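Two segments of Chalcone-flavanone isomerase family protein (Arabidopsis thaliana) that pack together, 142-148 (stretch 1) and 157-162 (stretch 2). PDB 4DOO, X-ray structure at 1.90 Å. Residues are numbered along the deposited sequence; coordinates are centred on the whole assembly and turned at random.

Stretch 1 142-148: RNSTIDL
Stretch 2, residues 157-162: SVAIEG

The apolar centre lies on one face of an antiparallel strand pair, 145-148 against 157-160, whose axes approach to 4.7 Å at 168°. L148 (chi1 m, chi2 t) brings CD2 within 3.8 Å of V158 CG2 (chi1 t), while I146 (m, p) places CG2 4.0 Å from V158 CG1 and CG1 4.3 Å from I160 CG1 (m, t). Branched aliphatic side chains suit this face, and V158 touches both I146 and L148. The stretches bury 384 Å² between them; I146, L148 and V158 are buried, I160 partly exposed. I146-I160 and L148-V158 are non-hydrogen-bonded pairs.

Between them, D147 and A159 pair through two hydrogen bonds, D147 N to A159 O at 2.8 Å and A159 N to D147 O at 3.0 Å. Their side chains occupy the other face; the small A159 sits beside D147, CB to CB 4.3 Å, and the carboxylate of D147 (chi1 -86°) leads away to partners elsewhere in the structure. Strand residues keep extended phi/psi, near -120/130.

At the polar edge E161 turns to 52/37. Its N donates to T145 O (2.8 Å), and its side chain (m, m, chi3 55°) folds back, OE1 accepting from T145 N (3.0 Å). One water donates to E161 OE1 and N143 O, both 2.8 Å, and accepts from T145 OG1 at 2.5 Å.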

# COMPACT_ATOMS: atom_id res chain seq x y z
N ARG A 142 0.49 -15.92 11.25
CA ARG A 142 1.76 -15.53 10.67
C ARG A 142 1.89 -16.23 9.32
O ARG A 142 1.43 -17.36 9.15
CB ARG A 142 2.91 -15.98 11.59
CG ARG A 142 4.32 -15.74 11.06
CD ARG A 142 5.34 -16.33 12.03
NE ARG A 142 6.70 -16.40 11.51
CZ ARG A 142 7.54 -15.37 11.43
NH1 ARG A 142 7.16 -14.17 11.83
NH2 ARG A 142 8.77 -15.55 10.96
N ASN A 143 2.48 -15.52 8.36
CA ASN A 143 2.70 -16.01 7.00
C ASN A 143 1.49 -15.88 6.08
O ASN A 143 1.53 -16.32 4.93
CB ASN A 143 3.21 -17.46 7.01
CG ASN A 143 4.55 -17.60 7.70
OD1 ASN A 143 5.49 -16.86 7.41
ND2 ASN A 143 4.65 -18.55 8.62
N SER A 144 0.40 -15.29 6.58
CA SER A 144 -0.79 -15.09 5.75
C SER A 144 -0.43 -13.96 4.79
O SER A 144 0.32 -13.05 5.15
CB SER A 144 -1.99 -14.65 6.60
OG SER A 144 -2.35 -15.63 7.55
N THR A 145 -0.94 -14.02 3.56
CA THR A 145 -0.66 -12.99 2.57
C THR A 145 -1.95 -12.31 2.13
O THR A 145 -2.92 -12.97 1.77
CB THR A 145 0.02 -13.58 1.31
OG1 THR A 145 1.30 -14.12 1.65
CG2 THR A 145 0.21 -12.50 0.25
N ILE A 146 -1.96 -10.98 2.18
CA ILE A 146 -3.12 -10.21 1.76
C ILE A 146 -2.68 -9.26 0.66
O ILE A 146 -1.67 -8.57 0.80
CB ILE A 146 -3.70 -9.36 2.91
CG1 ILE A 146 -4.14 -10.25 4.08
CG2 ILE A 146 -4.88 -8.53 2.41
CD1 ILE A 146 -2.99 -10.77 4.92
N ASP A 147 -3.44 -9.23 -0.43
CA ASP A 147 -3.12 -8.36 -1.54
C ASP A 147 -4.19 -7.28 -1.72
O ASP A 147 -5.35 -7.58 -2.01
CB ASP A 147 -3.01 -9.16 -2.84
CG ASP A 147 -1.62 -9.73 -3.05
OD1 ASP A 147 -0.75 -9.52 -2.18
OD2 ASP A 147 -1.40 -10.37 -4.10
N LEU A 148 -3.78 -6.03 -1.53
CA LEU A 148 -4.69 -4.90 -1.71
C LEU A 148 -4.32 -4.32 -3.06
O LEU A 148 -3.18 -3.92 -3.29
CB LEU A 148 -4.46 -3.83 -0.63
CG LEU A 148 -4.46 -4.26 0.84
CD1 LEU A 148 -4.07 -3.06 1.71
CD2 LEU A 148 -5.82 -4.79 1.23
N SER A 157 -9.54 -3.66 -4.67
CA SER A 157 -9.83 -5.08 -4.57
C SER A 157 -8.92 -5.74 -3.54
O SER A 157 -7.76 -5.36 -3.40
CB SER A 157 -9.64 -5.76 -5.93
OG SER A 157 -10.56 -5.24 -6.87
N VAL A 158 -9.46 -6.72 -2.83
CA VAL A 158 -8.71 -7.43 -1.81
C VAL A 158 -8.73 -8.94 -2.01
O VAL A 158 -9.77 -9.54 -2.27
CB VAL A 158 -9.27 -7.15 -0.40
CG1 VAL A 158 -8.43 -7.87 0.66
CG2 VAL A 158 -9.29 -5.65 -0.14
N ALA A 159 -7.55 -9.55 -1.88
CA ALA A 159 -7.41 -10.99 -2.01
C ALA A 159 -6.65 -11.48 -0.79
O ALA A 159 -5.66 -10.88 -0.37
CB ALA A 159 -6.65 -11.33 -3.28
N ILE A 160 -7.14 -12.57 -0.20
CA ILE A 160 -6.51 -13.16 0.98
C ILE A 160 -6.07 -14.57 0.64
O ILE A 160 -6.87 -15.39 0.17
CB ILE A 160 -7.50 -13.17 2.17
CG1 ILE A 160 -7.89 -11.73 2.52
CG2 ILE A 160 -6.86 -13.84 3.38
CD1 ILE A 160 -8.89 -11.62 3.67
N GLU A 161 -4.79 -14.85 0.86
CA GLU A 161 -4.21 -16.16 0.56
C GLU A 161 -4.51 -16.58 -0.88
O GLU A 161 -4.74 -17.75 -1.16
CB GLU A 161 -4.72 -17.21 1.55
CG GLU A 161 -4.23 -17.01 2.99
CD GLU A 161 -2.73 -17.22 3.16
OE1 GLU A 161 -1.94 -16.57 2.45
OE2 GLU A 161 -2.34 -18.04 4.02
N GLY A 162 -4.50 -15.60 -1.78
CA GLY A 162 -4.74 -15.88 -3.18
C GLY A 162 -6.19 -15.90 -3.62
O GLY A 162 -6.48 -16.06 -4.80
O HOH W 1 0.83 -16.53 2.21